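Local coordinates for uncharacterized protein (Pyrococcus horikoshii, PDB 2P8T) that is of unknown function but may bind ATP, with a tentative link to aminoacyl-tRNA ligase activity, at residues 80-88 against 97-105; 26-34 against 66-74. All blocks are in the same frame, centred on the assembly; numbering follows the deposited sequence.

How the contacts relate
Contact 2 (26-34 with 66-74) comes first along the chain and lies within the N-terminal helix-turn-helix-class region; contact 1 (80-88 with 97-105) follows and opens the five-stranded sheet. Their centres are about 19 Å apart, contact 1 about 7 Å and contact 2 about 16 Å from the centre of the chain. Helix 71-81 connects them: it starts in segment 66-74 and runs into segment 80-88. The two contacts also meet directly, as E86 OE1 comes within 3.8 Å of K28 CE, which is packing and not a salt bridge. R77 of the connecting helix joins both, pairing with E86 and touching K28 and L69. No active site has been assigned to this protein, so the relation is structural.

Contact 1. Residues 80-88 against 97-105; sequences LLSMFSEPI and GIAIVVKNP
K103 and S85 supply the side-chain hydrogen bonds between the segments. K103 bends at chi2 and runs back alongside 81-84, bringing NZ to L81 O (2.8 Å) and F84 O (3.0 Å), the latter carbonyl approached from above its plane, 64° out. D157 adds a salt bridge to this ammonium, and an alanine here would probably leave both carbonyls and D157 without their shared donor. S85, its chi1 of 61° setting OG between backbone N and carbonyl carbon, accepts from V101 N at 2.7 Å on a nearly straight path (167° at the hydrogen), while water 1 ties OG to E86 O and A99 O.

Backbone bonds run the length of the contact. K103 N donates to M83 O (2.8 Å) and S85 N to V101 O, whereas I88 and A99 form an antiparallel hydrogen-bonded pair, I88 N to A99 O at 3.0 Å.

Apolar contacts fill in beside these bonds. The F84 ring lies alongside V102, F84 CD1 to V102 CG2 at 4.1 Å. M83 CG sits above one face of that ring, offset toward the rim; P87 CB meets I100 CG1 at 4.0 Å.

Segment 80-88 thus leads from helix 71-81 into edge strand 88-92 along strand 95-102, with helix 17-26 touching F84 and P87, and helix 172-187 touching F84 and V102.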
# COMPACT_ATOMS: atom_id res chain seq x y z
N LEU A 80 -10.15 3.51 -3.88
CA LEU A 80 -8.87 3.41 -3.16
C LEU A 80 -7.90 4.50 -3.56
O LEU A 80 -7.23 5.10 -2.71
CB LEU A 80 -8.21 2.04 -3.35
CG LEU A 80 -8.82 0.88 -2.57
CD1 LEU A 80 -8.11 -0.43 -2.93
CD2 LEU A 80 -8.72 1.13 -1.05
N LEU A 81 -7.86 4.78 -4.86
CA LEU A 81 -6.97 5.80 -5.40
C LEU A 81 -7.43 7.22 -5.09
O LEU A 81 -6.66 8.17 -5.27
CB LEU A 81 -6.79 5.62 -6.89
CG LEU A 81 -5.83 4.52 -7.31
CD1 LEU A 81 -5.88 4.45 -8.82
CD2 LEU A 81 -4.41 4.79 -6.83
N SER A 82 -8.66 7.37 -4.60
CA SER A 82 -9.10 8.66 -4.05
C SER A 82 -8.50 8.95 -2.67
O SER A 82 -8.45 10.11 -2.26
CB SER A 82 -10.64 8.77 -3.99
OG SER A 82 -11.20 8.08 -2.87
N MET A 83 -8.06 7.91 -1.96
CA MET A 83 -7.53 8.10 -0.60
C MET A 83 -6.04 7.78 -0.47
O MET A 83 -5.41 8.10 0.55
CB MET A 83 -8.40 7.37 0.46
CG MET A 83 -8.51 5.83 0.40
SD MET A 83 -9.84 5.11 1.49
CE MET A 83 -11.26 5.44 0.46
N PHE A 84 -5.50 7.13 -1.51
CA PHE A 84 -4.09 6.72 -1.59
C PHE A 84 -3.53 7.03 -2.97
O PHE A 84 -4.26 7.11 -3.96
CB PHE A 84 -3.94 5.21 -1.37
CG PHE A 84 -4.57 4.71 -0.10
CD1 PHE A 84 -4.12 5.17 1.14
CD2 PHE A 84 -5.60 3.77 -0.15
CE1 PHE A 84 -4.70 4.72 2.31
CE2 PHE A 84 -6.16 3.29 1.01
CZ PHE A 84 -5.73 3.77 2.25
N SER A 85 -2.21 7.18 -3.03
CA SER A 85 -1.53 7.24 -4.32
C SER A 85 -1.32 5.83 -4.83
O SER A 85 -1.48 4.87 -4.06
CB SER A 85 -0.19 7.95 -4.18
OG SER A 85 0.67 7.26 -3.27
N GLU A 86 -0.98 5.67 -6.10
CA GLU A 86 -0.45 4.39 -6.58
C GLU A 86 0.82 4.04 -5.79
O GLU A 86 1.74 4.84 -5.75
CB GLU A 86 -0.10 4.48 -8.08
CG GLU A 86 -1.30 4.62 -9.02
CD GLU A 86 -2.07 3.31 -9.24
OE1 GLU A 86 -1.63 2.24 -8.73
OE2 GLU A 86 -3.11 3.36 -9.95
N PRO A 87 0.88 2.83 -5.16
CA PRO A 87 2.13 2.44 -4.47
C PRO A 87 3.31 2.44 -5.45
O PRO A 87 3.16 1.97 -6.58
CB PRO A 87 1.83 1.03 -3.96
CG PRO A 87 0.32 1.03 -3.79
CD PRO A 87 -0.17 1.81 -5.00
N ILE A 88 4.45 2.98 -5.02
CA ILE A 88 5.60 3.06 -5.92
C ILE A 88 6.84 2.45 -5.29
O ILE A 88 7.08 2.60 -4.10
CB ILE A 88 5.83 4.51 -6.44
CG1 ILE A 88 6.94 4.56 -7.51
CG2 ILE A 88 6.10 5.46 -5.31
CD1 ILE A 88 6.58 3.91 -8.80
N GLY A 97 11.82 -0.89 -1.14
CA GLY A 97 10.82 -0.17 -0.39
C GLY A 97 9.58 0.18 -1.19
O GLY A 97 9.54 -0.03 -2.41
N ILE A 98 8.58 0.72 -0.50
CA ILE A 98 7.34 1.14 -1.13
C ILE A 98 6.89 2.46 -0.49
O ILE A 98 6.97 2.62 0.73
CB ILE A 98 6.23 0.05 -0.95
CG1 ILE A 98 6.50 -1.16 -1.84
CG2 ILE A 98 4.82 0.63 -1.18
CD1 ILE A 98 6.09 -0.93 -3.31
N ALA A 99 6.47 3.41 -1.31
CA ALA A 99 5.92 4.65 -0.82
C ALA A 99 4.45 4.71 -1.21
O ALA A 99 4.09 4.37 -2.36
CB ALA A 99 6.69 5.87 -1.39
N ILE A 100 3.62 5.08 -0.24
CA ILE A 100 2.19 5.33 -0.47
C ILE A 100 1.80 6.67 0.18
O ILE A 100 2.03 6.89 1.37
CB ILE A 100 1.29 4.19 0.10
CG1 ILE A 100 1.74 2.81 -0.43
CG2 ILE A 100 -0.19 4.47 -0.20
CD1 ILE A 100 0.94 1.61 0.15
N VAL A 101 1.20 7.54 -0.61
CA VAL A 101 0.67 8.81 -0.11
C VAL A 101 -0.72 8.51 0.42
O VAL A 101 -1.54 7.86 -0.26
CB VAL A 101 0.55 9.87 -1.23
CG1 VAL A 101 -0.06 11.19 -0.70
CG2 VAL A 101 1.89 10.12 -1.90
N VAL A 102 -0.98 8.98 1.64
CA VAL A 102 -2.32 8.90 2.23
C VAL A 102 -2.95 10.30 2.20
O VAL A 102 -2.44 11.25 2.79
CB VAL A 102 -2.28 8.39 3.69
CG1 VAL A 102 -3.69 8.28 4.25
CG2 VAL A 102 -1.57 7.04 3.76
N LYS A 103 -4.08 10.40 1.49
CA LYS A 103 -4.73 11.67 1.24
C LYS A 103 -5.62 12.03 2.39
O LYS A 103 -6.29 11.17 2.95
CB LYS A 103 -5.50 11.61 -0.09
CG LYS A 103 -4.56 11.53 -1.27
CD LYS A 103 -5.08 10.69 -2.42
CE LYS A 103 -4.13 10.79 -3.61
NZ LYS A 103 -4.51 9.95 -4.78
N ASN A 104 -5.62 13.32 2.75
CA ASN A 104 -6.32 13.84 3.93
C ASN A 104 -6.30 12.89 5.14
O ASN A 104 -7.36 12.42 5.56
CB ASN A 104 -7.76 14.31 3.59
CG ASN A 104 -8.49 14.95 4.80
OD1 ASN A 104 -7.92 15.79 5.51
ND2 ASN A 104 -9.73 14.54 5.03
N PRO A 105 -5.10 12.60 5.69
CA PRO A 105 -4.96 11.63 6.78
C PRO A 105 -5.51 12.18 8.09
O PRO A 105 -5.66 13.40 8.23
CB PRO A 105 -3.44 11.45 6.89
CG PRO A 105 -2.89 12.78 6.43
CD PRO A 105 -3.79 13.17 5.31
O HOH W 1 3.01 6.26 -3.83

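Contact 2. Residues 26-34 against 66-74; sequences LLKEPLGRK and GHFLTLKGK
G66 meets L31 through backbone alone, its CA 3.3 Å from L31 O. H67 follows as the antiparallel hydrogen-bonded partner of L31. L31 N reaches H67 O at 2.9 Å, in the carbonyl plane and on a lone pair; the return bond, H67 N to L31 O, refines to 2.5 Å, a length best treated as doubtful. With CG beside its own backbone N (chi1 -57°), the H67 ring turns an edge to L31 O, CD2 at 3.3 Å. Its NE2 lies 4.1 Å from R33 CB, while R33 NH2 pairs with E44. F68 adds a loose CB contact with P30. At L69 the pairing gives way to packing: CG sits 4.0 Å from L27 CB, and water 2 spans L27 O and L69 N. L27 in turn sets CD2 3.4 Å from H67 O. T70 then caps helix 71-81, OG1 accepting from G73 N at 3.0 Å.

This single bridge from the 26-34 turn to the 60-62/67-69 hairpin is consistent with a winged-helix arrangement. The chemistry implies a junction that combines a short backbone bridge, a water between L27 O and L69 N, and packing of L27 against L69 and the backbone of H67; no salt bridge joins the segments.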
# COMPACT_ATOMS: atom_id res chain seq x y z
N LEU A 26 -2.49 -4.37 -7.20
CA LEU A 26 -1.69 -5.07 -8.22
C LEU A 26 -2.42 -5.21 -9.55
O LEU A 26 -1.80 -5.09 -10.61
CB LEU A 26 -1.24 -6.45 -7.73
CG LEU A 26 -0.11 -6.49 -6.69
CD1 LEU A 26 0.07 -7.91 -6.14
CD2 LEU A 26 1.20 -5.95 -7.26
N LEU A 27 -3.73 -5.44 -9.48
CA LEU A 27 -4.54 -5.70 -10.67
C LEU A 27 -4.90 -4.46 -11.51
O LEU A 27 -5.93 -4.42 -12.18
CB LEU A 27 -5.79 -6.52 -10.30
CG LEU A 27 -5.55 -8.00 -9.92
CD1 LEU A 27 -6.85 -8.70 -9.56
CD2 LEU A 27 -4.84 -8.78 -11.03
N LYS A 28 -4.05 -3.43 -11.47
CA LYS A 28 -4.15 -2.31 -12.41
C LYS A 28 -3.96 -2.84 -13.82
O LYS A 28 -4.47 -2.27 -14.80
CB LYS A 28 -3.12 -1.22 -12.09
CG LYS A 28 -1.67 -1.68 -12.17
CD LYS A 28 -0.73 -0.73 -11.43
CE LYS A 28 -0.65 0.65 -12.08
NZ LYS A 28 0.19 0.64 -13.32
N GLU A 29 -3.20 -3.94 -13.91
CA GLU A 29 -3.05 -4.72 -15.13
C GLU A 29 -3.52 -6.17 -14.88
O GLU A 29 -3.37 -6.69 -13.76
CB GLU A 29 -1.58 -4.71 -15.59
CG GLU A 29 -0.63 -5.60 -14.77
CD GLU A 29 0.84 -5.41 -15.14
OE1 GLU A 29 1.12 -4.76 -16.17
OE2 GLU A 29 1.72 -5.91 -14.38
N PRO A 30 -4.11 -6.82 -15.91
CA PRO A 30 -4.46 -8.24 -15.78
C PRO A 30 -3.24 -9.07 -15.37
O PRO A 30 -2.16 -8.88 -15.94
CB PRO A 30 -4.94 -8.62 -17.19
CG PRO A 30 -4.49 -7.51 -18.09
CD PRO A 30 -4.50 -6.29 -17.23
N LEU A 31 -3.41 -9.95 -14.39
CA LEU A 31 -2.30 -10.76 -13.88
C LEU A 31 -2.70 -12.22 -13.65
O LEU A 31 -3.85 -12.51 -13.30
CB LEU A 31 -1.74 -10.19 -12.56
CG LEU A 31 -0.76 -9.01 -12.53
CD1 LEU A 31 -0.35 -8.71 -11.09
CD2 LEU A 31 0.47 -9.27 -13.37
N GLY A 32 -1.74 -13.12 -13.82
CA GLY A 32 -1.95 -14.54 -13.55
C GLY A 32 -1.76 -14.87 -12.08
O GLY A 32 -1.12 -14.11 -11.35
N ARG A 33 -2.32 -16.00 -11.65
CA ARG A 33 -2.28 -16.42 -10.25
C ARG A 33 -0.88 -16.64 -9.67
O ARG A 33 -0.65 -16.39 -8.49
CB ARG A 33 -3.17 -17.66 -10.02
CG ARG A 33 -3.31 -18.58 -11.23
CD ARG A 33 -4.11 -19.84 -10.88
NE ARG A 33 -3.47 -20.60 -9.81
CZ ARG A 33 -2.53 -21.52 -10.00
NH1 ARG A 33 -2.10 -21.80 -11.23
NH2 ARG A 33 -2.00 -22.15 -8.96
N LYS A 34 0.05 -17.11 -10.50
CA LYS A 34 1.42 -17.35 -10.04
C LYS A 34 2.21 -16.04 -9.88
O LYS A 34 3.03 -15.92 -8.96
CB LYS A 34 2.15 -18.34 -10.96
CG LYS A 34 3.37 -19.00 -10.32
CD LYS A 34 3.95 -20.11 -11.19
CE LYS A 34 5.37 -20.47 -10.78
NZ LYS A 34 6.34 -19.36 -11.04
N GLY A 66 -5.02 -14.03 -17.65
CA GLY A 66 -4.88 -13.45 -16.32
C GLY A 66 -6.16 -12.86 -15.75
O GLY A 66 -7.15 -12.67 -16.45
N HIS A 67 -6.10 -12.54 -14.45
CA HIS A 67 -7.24 -12.02 -13.72
C HIS A 67 -7.33 -10.51 -13.89
O HIS A 67 -6.31 -9.81 -13.91
CB HIS A 67 -7.15 -12.41 -12.25
CG HIS A 67 -7.06 -13.89 -12.02
ND1 HIS A 67 -8.15 -14.66 -11.70
CD2 HIS A 67 -6.01 -14.75 -12.10
CE1 HIS A 67 -7.78 -15.92 -11.57
NE2 HIS A 67 -6.49 -16.00 -11.82
N PHE A 68 -8.54 -10.01 -14.03
CA PHE A 68 -8.73 -8.58 -14.15
C PHE A 68 -9.90 -8.13 -13.33
O PHE A 68 -10.78 -8.92 -12.98
CB PHE A 68 -8.94 -8.16 -15.61
CG PHE A 68 -10.13 -8.81 -16.24
CD1 PHE A 68 -11.35 -8.14 -16.30
CD2 PHE A 68 -10.04 -10.10 -16.75
CE1 PHE A 68 -12.47 -8.75 -16.88
CE2 PHE A 68 -11.14 -10.71 -17.33
CZ PHE A 68 -12.36 -10.03 -17.40
N LEU A 69 -9.91 -6.83 -13.06
CA LEU A 69 -10.96 -6.19 -12.30
C LEU A 69 -12.21 -6.03 -13.15
O LEU A 69 -12.14 -5.62 -14.31
CB LEU A 69 -10.47 -4.83 -11.77
CG LEU A 69 -9.41 -4.87 -10.66
CD1 LEU A 69 -8.81 -3.48 -10.45
CD2 LEU A 69 -9.97 -5.39 -9.35
N THR A 70 -13.34 -6.39 -12.56
CA THR A 70 -14.66 -6.17 -13.16
C THR A 70 -15.01 -4.69 -13.00
O THR A 70 -14.21 -3.92 -12.45
CB THR A 70 -15.73 -6.98 -12.42
OG1 THR A 70 -15.83 -6.48 -11.07
CG2 THR A 70 -15.38 -8.49 -12.40
N LEU A 71 -16.20 -4.29 -13.45
CA LEU A 71 -16.68 -2.92 -13.24
C LEU A 71 -16.79 -2.60 -11.74
O LEU A 71 -16.36 -1.53 -11.29
CB LEU A 71 -17.99 -2.67 -13.97
CG LEU A 71 -17.89 -2.90 -15.50
CD1 LEU A 71 -19.25 -2.75 -16.18
CD2 LEU A 71 -16.81 -2.02 -16.17
N LYS A 72 -17.31 -3.55 -10.96
CA LYS A 72 -17.29 -3.42 -9.50
C LYS A 72 -15.86 -3.29 -8.95
O LYS A 72 -15.60 -2.41 -8.11
CB LYS A 72 -18.04 -4.61 -8.86
CG LYS A 72 -18.07 -4.57 -7.34
CD LYS A 72 -18.65 -5.84 -6.78
CE LYS A 72 -18.48 -5.87 -5.26
NZ LYS A 72 -19.14 -7.09 -4.70
N GLY A 73 -14.94 -4.13 -9.42
CA GLY A 73 -13.54 -4.09 -8.99
C GLY A 73 -12.84 -2.77 -9.33
O GLY A 73 -12.07 -2.24 -8.53
N LYS A 74 -13.12 -2.25 -10.53
CA LYS A 74 -12.61 -0.93 -10.94
C LYS A 74 -13.16 0.23 -10.11
O LYS A 74 -12.43 1.19 -9.83
CB LYS A 74 -12.93 -0.69 -12.43
CG LYS A 74 -12.44 0.66 -12.95
CD LYS A 74 -10.92 0.65 -13.18
CE LYS A 74 -10.48 1.80 -14.08
NZ LYS A 74 -10.62 3.11 -13.42
O HOH W 2 -7.55 -5.39 -13.96